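Local coordinates for lipoprotein (Streptococcus pneumoniae, PDB 3CX3) that binds zinc and, as a lipoprotein homologous with ABC transporter components, probably delivers the metal to a zinc-uptake ABC transporter, at residues 42-46 with 204-208; 119-123 with 256-260; 122-128 with 268-272. The contacts are given in a common frame with arbitrary orientation. Numbering follows the deposited sequence.

Contact 1. Residues 42-46 with 204-208. With ZN (zinc ion), chain E.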
# COMPACT_ATOMS: atom_id res chain seq x y z
N GLY A 42 -11.37 2.24 4.95
CA GLY A 42 -10.77 1.51 3.82
C GLY A 42 -10.45 2.38 2.62
O GLY A 42 -11.36 2.86 1.93
N ILE A 43 -9.15 2.53 2.35
CA ILE A 43 -8.60 3.58 1.47
C ILE A 43 -9.27 3.72 0.10
O ILE A 43 -9.32 4.83 -0.45
CB ILE A 43 -7.03 3.45 1.30
CG1 ILE A 43 -6.45 4.65 0.54
CG2 ILE A 43 -6.64 2.14 0.59
CD1 ILE A 43 -6.49 5.96 1.27
N HIS A 44 -9.72 2.59 -0.45
CA HIS A 44 -10.36 2.51 -1.77
C HIS A 44 -11.76 3.18 -1.82
O HIS A 44 -12.08 3.88 -2.78
CB HIS A 44 -10.45 1.04 -2.21
CG HIS A 44 -9.12 0.42 -2.55
ND1 HIS A 44 -8.55 0.51 -3.81
CD2 HIS A 44 -8.26 -0.32 -1.81
CE1 HIS A 44 -7.39 -0.13 -3.82
NE2 HIS A 44 -7.19 -0.64 -2.62
N SER A 45 -12.56 2.97 -0.79
CA SER A 45 -13.93 3.52 -0.74
C SER A 45 -14.08 4.76 0.16
O SER A 45 -15.17 5.32 0.27
CB SER A 45 -14.91 2.43 -0.29
OG SER A 45 -14.62 2.07 1.06
N PHE A 46 -12.99 5.16 0.81
CA PHE A 46 -13.02 6.18 1.85
C PHE A 46 -13.21 7.58 1.28
O PHE A 46 -12.58 7.95 0.29
CB PHE A 46 -11.73 6.12 2.67
CG PHE A 46 -11.61 7.22 3.70
CD1 PHE A 46 -12.18 7.07 4.97
CD2 PHE A 46 -10.92 8.40 3.41
CE1 PHE A 46 -12.07 8.09 5.93
CE2 PHE A 46 -10.81 9.42 4.37
CZ PHE A 46 -11.39 9.26 5.63
N ILE A 204 -8.93 -4.06 -8.46
CA ILE A 204 -7.95 -3.28 -7.67
C ILE A 204 -8.53 -2.76 -6.34
O ILE A 204 -7.79 -2.59 -5.38
CB ILE A 204 -7.16 -2.18 -8.47
CG1 ILE A 204 -7.66 -0.77 -8.16
CG2 ILE A 204 -7.08 -2.52 -9.96
CD1 ILE A 204 -8.50 -0.11 -9.26
N SER A 205 -9.83 -2.49 -6.30
CA SER A 205 -10.50 -2.11 -5.06
C SER A 205 -11.42 -3.24 -4.57
O SER A 205 -12.01 -3.95 -5.38
CB SER A 205 -11.24 -0.79 -5.24
OG SER A 205 -12.62 -0.92 -5.00
N PRO A 206 -11.52 -3.43 -3.23
CA PRO A 206 -12.27 -4.53 -2.64
C PRO A 206 -13.75 -4.53 -2.97
O PRO A 206 -14.40 -5.57 -2.85
CB PRO A 206 -12.09 -4.29 -1.13
CG PRO A 206 -10.82 -3.55 -1.03
CD PRO A 206 -10.87 -2.61 -2.19
N GLU A 207 -14.29 -3.39 -3.38
CA GLU A 207 -15.70 -3.33 -3.74
C GLU A 207 -15.98 -3.72 -5.20
O GLU A 207 -17.14 -3.74 -5.62
CB GLU A 207 -16.31 -1.97 -3.36
CG GLU A 207 -15.90 -1.40 -1.92
CD GLU A 207 -16.00 -2.41 -0.73
OE1 GLU A 207 -16.36 -1.97 0.39
OE2 GLU A 207 -15.70 -3.62 -0.89
N GLN A 208 -14.94 -4.05 -5.96
CA GLN A 208 -15.16 -4.72 -7.24
C GLN A 208 -15.18 -6.23 -7.03
O GLN A 208 -14.22 -6.93 -7.36
CB GLN A 208 -14.13 -4.31 -8.31
CG GLN A 208 -14.16 -2.86 -8.73
CD GLN A 208 -12.77 -2.29 -8.77
OE1 GLN A 208 -12.14 -2.14 -7.74
NE2 GLN A 208 -12.27 -1.98 -9.97
ZN ZN E . -6.04 -2.25 -2.39
O HOH W 1 -13.83 1.45 -4.45

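Contact 2. Residues 119-123 with 256-260. With ZN (zinc ion), chain E.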
# COMPACT_ATOMS: atom_id res chain seq x y z
N PRO A 119 -2.70 1.15 -8.34
CA PRO A 119 -1.97 2.02 -7.44
C PRO A 119 -1.00 1.33 -6.48
O PRO A 119 -0.30 2.03 -5.72
CB PRO A 119 -3.09 2.65 -6.60
CG PRO A 119 -4.17 1.59 -6.54
CD PRO A 119 -4.07 0.86 -7.86
N HIS A 120 -0.95 -0.00 -6.51
CA HIS A 120 -0.55 -0.83 -5.35
C HIS A 120 0.94 -1.05 -5.27
O HIS A 120 1.45 -2.03 -4.72
CB HIS A 120 -1.22 -2.17 -5.41
CG HIS A 120 -2.59 -2.18 -4.85
ND1 HIS A 120 -3.71 -2.19 -5.66
CD2 HIS A 120 -3.04 -2.26 -3.56
CE1 HIS A 120 -4.79 -2.26 -4.89
NE2 HIS A 120 -4.41 -2.30 -3.61
N THR A 121 1.63 -0.07 -5.81
CA THR A 121 3.05 0.06 -5.76
C THR A 121 3.70 -0.37 -4.44
O THR A 121 4.49 -1.31 -4.42
CB THR A 121 3.32 1.49 -6.18
OG1 THR A 121 3.77 1.51 -7.54
CG2 THR A 121 4.23 2.19 -5.23
N TRP A 122 3.30 0.26 -3.33
CA TRP A 122 4.04 0.20 -2.08
C TRP A 122 4.51 -1.19 -1.65
O TRP A 122 5.39 -1.29 -0.80
CB TRP A 122 3.23 0.88 -0.97
CG TRP A 122 1.88 0.25 -0.68
CD1 TRP A 122 1.63 -0.71 0.23
CD2 TRP A 122 0.61 0.59 -1.28
NE1 TRP A 122 0.29 -1.03 0.24
CE2 TRP A 122 -0.36 -0.24 -0.66
CE3 TRP A 122 0.21 1.50 -2.26
CZ2 TRP A 122 -1.73 -0.19 -1.00
CZ3 TRP A 122 -1.16 1.56 -2.61
CH2 TRP A 122 -2.11 0.72 -1.98
N LEU A 123 3.95 -2.23 -2.27
CA LEU A 123 4.17 -3.64 -1.92
C LEU A 123 5.35 -4.24 -2.65
O LEU A 123 5.74 -5.38 -2.42
CB LEU A 123 2.93 -4.46 -2.25
CG LEU A 123 1.76 -4.28 -1.28
CD1 LEU A 123 0.56 -5.10 -1.76
CD2 LEU A 123 2.15 -4.62 0.19
N ASN A 256 -1.38 -9.46 4.39
CA ASN A 256 -1.64 -8.01 4.52
C ASN A 256 -1.15 -7.14 3.33
O ASN A 256 0.05 -7.10 3.01
CB ASN A 256 -0.99 -7.46 5.79
CG ASN A 256 -1.88 -6.48 6.55
OD1 ASN A 256 -2.02 -6.58 7.79
ND2 ASN A 256 -2.46 -5.51 5.85
N PRO A 257 -2.09 -6.43 2.69
CA PRO A 257 -1.74 -5.50 1.62
C PRO A 257 -1.34 -4.13 2.21
O PRO A 257 -1.09 -3.17 1.44
CB PRO A 257 -3.02 -5.40 0.81
CG PRO A 257 -4.15 -5.67 1.75
CD PRO A 257 -3.56 -6.47 2.93
N LEU A 258 -1.27 -4.06 3.54
CA LEU A 258 -0.87 -2.87 4.32
C LEU A 258 -1.72 -1.62 4.15
O LEU A 258 -1.29 -0.51 4.41
CB LEU A 258 0.62 -2.56 4.12
CG LEU A 258 1.59 -3.74 4.24
CD1 LEU A 258 2.96 -3.36 3.68
CD2 LEU A 258 1.71 -4.29 5.66
N GLU A 259 -2.96 -1.82 3.74
CA GLU A 259 -3.90 -0.73 3.59
C GLU A 259 -4.43 -0.22 4.94
O GLU A 259 -4.61 0.99 5.12
CB GLU A 259 -5.02 -1.16 2.66
CG GLU A 259 -4.63 -1.15 1.20
CD GLU A 259 -5.54 -2.00 0.37
OE1 GLU A 259 -6.74 -2.07 0.71
OE2 GLU A 259 -5.06 -2.63 -0.59
N SER A 260 -4.70 -1.15 5.85
CA SER A 260 -4.86 -0.83 7.27
C SER A 260 -3.48 -0.92 7.90
O SER A 260 -2.53 -1.45 7.30
CB SER A 260 -5.77 -1.85 7.95
OG SER A 260 -7.05 -1.89 7.34
ZN ZN E . -6.04 -2.25 -2.39

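Contact 3. Residues 122-128 with 268-272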
# COMPACT_ATOMS: atom_id res chain seq x y z
N TRP A 122 3.30 0.26 -3.33
CA TRP A 122 4.04 0.20 -2.08
C TRP A 122 4.51 -1.19 -1.65
O TRP A 122 5.39 -1.29 -0.80
CB TRP A 122 3.23 0.88 -0.97
CG TRP A 122 1.88 0.25 -0.68
CD1 TRP A 122 1.63 -0.71 0.23
CD2 TRP A 122 0.61 0.59 -1.28
NE1 TRP A 122 0.29 -1.03 0.24
CE2 TRP A 122 -0.36 -0.24 -0.66
CE3 TRP A 122 0.21 1.50 -2.26
CZ2 TRP A 122 -1.73 -0.19 -1.00
CZ3 TRP A 122 -1.16 1.56 -2.61
CH2 TRP A 122 -2.11 0.72 -1.98
N LEU A 123 3.95 -2.23 -2.27
CA LEU A 123 4.17 -3.64 -1.92
C LEU A 123 5.35 -4.24 -2.65
O LEU A 123 5.74 -5.38 -2.42
CB LEU A 123 2.93 -4.46 -2.25
CG LEU A 123 1.76 -4.28 -1.28
CD1 LEU A 123 0.56 -5.10 -1.76
CD2 LEU A 123 2.15 -4.62 0.19
N ASP A 124 5.91 -3.47 -3.55
CA ASP A 124 7.09 -3.91 -4.25
C ASP A 124 8.20 -3.18 -3.57
O ASP A 124 8.24 -1.95 -3.59
CB ASP A 124 6.99 -3.51 -5.71
CG ASP A 124 8.26 -3.74 -6.45
OD1 ASP A 124 9.30 -3.97 -5.80
OD2 ASP A 124 8.21 -3.70 -7.69
N PRO A 125 9.12 -3.93 -2.94
CA PRO A 125 10.19 -3.33 -2.13
C PRO A 125 10.92 -2.16 -2.83
O PRO A 125 11.04 -1.09 -2.24
CB PRO A 125 11.11 -4.52 -1.86
CG PRO A 125 10.19 -5.69 -1.84
CD PRO A 125 9.23 -5.40 -2.97
N GLU A 126 11.37 -2.36 -4.07
CA GLU A 126 11.94 -1.27 -4.88
C GLU A 126 11.09 0.01 -4.94
O GLU A 126 11.62 1.12 -4.85
CB GLU A 126 12.17 -1.73 -6.31
CG GLU A 126 13.47 -2.46 -6.55
CD GLU A 126 14.15 -1.99 -7.82
OE1 GLU A 126 14.29 -0.76 -7.99
OE2 GLU A 126 14.53 -2.86 -8.63
N LYS A 127 9.78 -0.18 -5.13
CA LYS A 127 8.85 0.91 -5.37
C LYS A 127 8.44 1.59 -4.08
O LYS A 127 8.11 2.78 -4.09
CB LYS A 127 7.63 0.44 -6.16
CG LYS A 127 8.00 0.03 -7.60
CD LYS A 127 6.79 -0.39 -8.39
CE LYS A 127 7.15 -0.89 -9.77
NZ LYS A 127 7.55 0.23 -10.67
N ALA A 128 8.44 0.86 -2.98
CA ALA A 128 8.30 1.54 -1.72
C ALA A 128 9.52 2.48 -1.67
O ALA A 128 9.37 3.68 -1.45
CB ALA A 128 8.29 0.56 -0.57
N TYR A 268 7.84 -0.25 8.61
CA TYR A 268 7.06 -0.54 7.40
C TYR A 268 7.63 -1.78 6.71
O TYR A 268 6.91 -2.76 6.49
CB TYR A 268 7.01 0.63 6.42
CG TYR A 268 6.30 0.26 5.14
CD1 TYR A 268 4.92 0.16 5.10
CD2 TYR A 268 7.01 -0.02 3.98
CE1 TYR A 268 4.26 -0.21 3.95
CE2 TYR A 268 6.35 -0.38 2.81
CZ TYR A 268 4.97 -0.47 2.81
OH TYR A 268 4.30 -0.83 1.67
N LEU A 269 8.92 -1.72 6.40
CA LEU A 269 9.62 -2.80 5.73
C LEU A 269 9.58 -4.12 6.50
O LEU A 269 9.53 -5.20 5.90
CB LEU A 269 11.05 -2.38 5.41
CG LEU A 269 11.13 -1.46 4.19
CD1 LEU A 269 12.55 -1.00 3.94
CD2 LEU A 269 10.54 -2.13 2.94
N GLU A 270 9.58 -4.02 7.83
CA GLU A 270 9.38 -5.17 8.70
C GLU A 270 8.02 -5.85 8.49
O GLU A 270 7.95 -7.08 8.50
CB GLU A 270 9.59 -4.76 10.16
CG GLU A 270 11.06 -4.50 10.48
CD GLU A 270 11.34 -4.07 11.90
OE1 GLU A 270 12.53 -3.98 12.24
OE2 GLU A 270 10.38 -3.82 12.68
N ASN A 271 6.96 -5.05 8.28
CA ASN A 271 5.62 -5.59 7.94
C ASN A 271 5.50 -6.11 6.50
O ASN A 271 4.83 -7.14 6.24
CB ASN A 271 4.52 -4.54 8.15
CG ASN A 271 4.14 -4.35 9.61
OD1 ASN A 271 3.62 -5.26 10.26
ND2 ASN A 271 4.36 -3.15 10.11
N LEU A 272 6.12 -5.39 5.55
CA LEU A 272 6.22 -5.87 4.18
C LEU A 272 6.90 -7.23 4.18
O LEU A 272 6.34 -8.21 3.68
CB LEU A 272 6.97 -4.86 3.29
CG LEU A 272 7.13 -5.08 1.78
CD1 LEU A 272 5.84 -5.44 1.05
CD2 LEU A 272 7.73 -3.85 1.17

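Contact 1. Residues 42-46 with 204-208
His44 is the side chain that reaches across this contact. Its chi1 is in the m well, and CA-to-CB points toward 204-208. This carries the imidazole over to the opposite loop and puts NE2 of His44 2.0 Å from the zinc ion. Ser205 lies over one face of the ring. Its CA makes a CH-pi contact, 3.8 Å from the ring centroid and 25° off the normal. Pro206 CD packs 3.5 Å from His44 CD2. The carbonyl O of Ile204 comes within 2.9 Å of His44 CE1.

Farther out, CB of Ser45 meets CG of Glu207 at 4.3 Å. The type I turn Ser205 to Gln208 is closed by Gln208 N to Ser205 O. The Gln208 side chain folds back, and its OE1 accepts from Ser205 N at 2.7 Å. A water touches Ser205 OG at 2.7 Å and, weakly, His44 O at 3.4 Å.

No direct hydrogen bond joins the two loops. His44 is held at NE2 by the zinc, which it shares with His120, His184 and Glu259. The other loop meets its ring through van der Waals and CH-pi contacts, so the water bridge, weak on one leg, is the polar link between them.

Contact 2. Residues 119-123 with 256-260
Leu123 and Leu258 form the apolar centre. CD2 of Leu123 lies 3.8 Å from CD1 of Leu258. CD1 of Leu123 also meets CB of Pro257 at 4.4 Å. CA-to-CB of Leu123 runs sideways, yet its methyls reach Pro257 and Leu258. Helix 268-281 closes this cluster, with Leu272 against Leu123 and Tyr268 against Leu258.

Trp122 flanks the leucines. Its CD1 is 4.4 Å from CB of Leu258, and its CZ2 is 3.8 Å from CG of Glu259, which lies at the ring edge. The indole also makes the one hydrogen bond between the segments. Trp122 NE1 donates to Pro257 O at 2.8 Å with an angle of 164°, nearly straight. This satisfies the buried indole nitrogen. His65 and Phe17 meet the same indole edge-to-face.

The polar edge is the zinc site. His120 NE2 binds the ion at 2.0 Å and Glu259 OE2 at 2.1 Å. These two ligand atoms are 3.1 Å apart because they share the metal, not a hydrogen bond. On the far side of the imidazole, His120 ND1 is hydrogen-bonded to Asp118 OD1, which leaves NE2 to face the zinc.

His44 and His184 complete the set of three histidines and one glutamate. The ligands come from loops of both parallel four-stranded sheets, so the metal lies between two lobes. Such a cleft site is characteristic of the metal-binding proteins of ABC uptake systems, here of the zinc-uptake component A family.

Contact 3. Residues 122-128 with 268-272
Trp122 opens the segment with its backbone. Its carbonyl O accepts a hydrogen bond from Tyr268 OH at 2.7 Å. The same hydroxyl lies at the indole edge, with OH of Tyr268 3.0 Å from CD1 of Trp122. NE1 of this indole is taken by Pro257 O. Leu123 follows and packs on Leu272. CD2 of Leu123 is 3.9 Å from CD1 of Leu272, and its carbonyl O is 3.5 Å from the same methyl. Asp124 then holds the N-cap position of helix 125-142, and its OD2 forms a salt bridge with Arg193 NE. The two helices joined here, 125-142 and 268-281, follow the loops that carry His120 and Glu259. The contact thus brings together the chain just beyond two zinc ligands. Pro125, in the first turn of its helix, sets CG 4.3 Å from CD2 of Leu272. One turn on, Ala128 points toward the other helix. Its CB rests 4.0 Å from CE2 of Tyr268, and Tyr268 also packs on Phe157 of helix 147-173.

How the contacts relate
Contacts 2 and 3 are buried; contact 1 is at the surface. Contact 1 joins loops that follow strands of the two different sheets. Contact 2 joins the loops before helices 125-142 and 268-281, and contact 3 the starts of those helices. Contacts 1 and 2 together supply three of the four zinc ligands and meet directly, with His44 NE2 3.4 Å from His120 NE2. Contacts 2 and 3 share Trp122 and Leu123. Leu258 CD1 lies 3.4 Å from Tyr268 CE1, so their apolar clusters are continuous. Contacts 1 and 3 do not touch. Contact 1 includes a water. Contact 2 combines metal ligands, one indole hydrogen bond and apolar packing. Contact 3 is mainly apolar, with one tyrosine hydrogen bond.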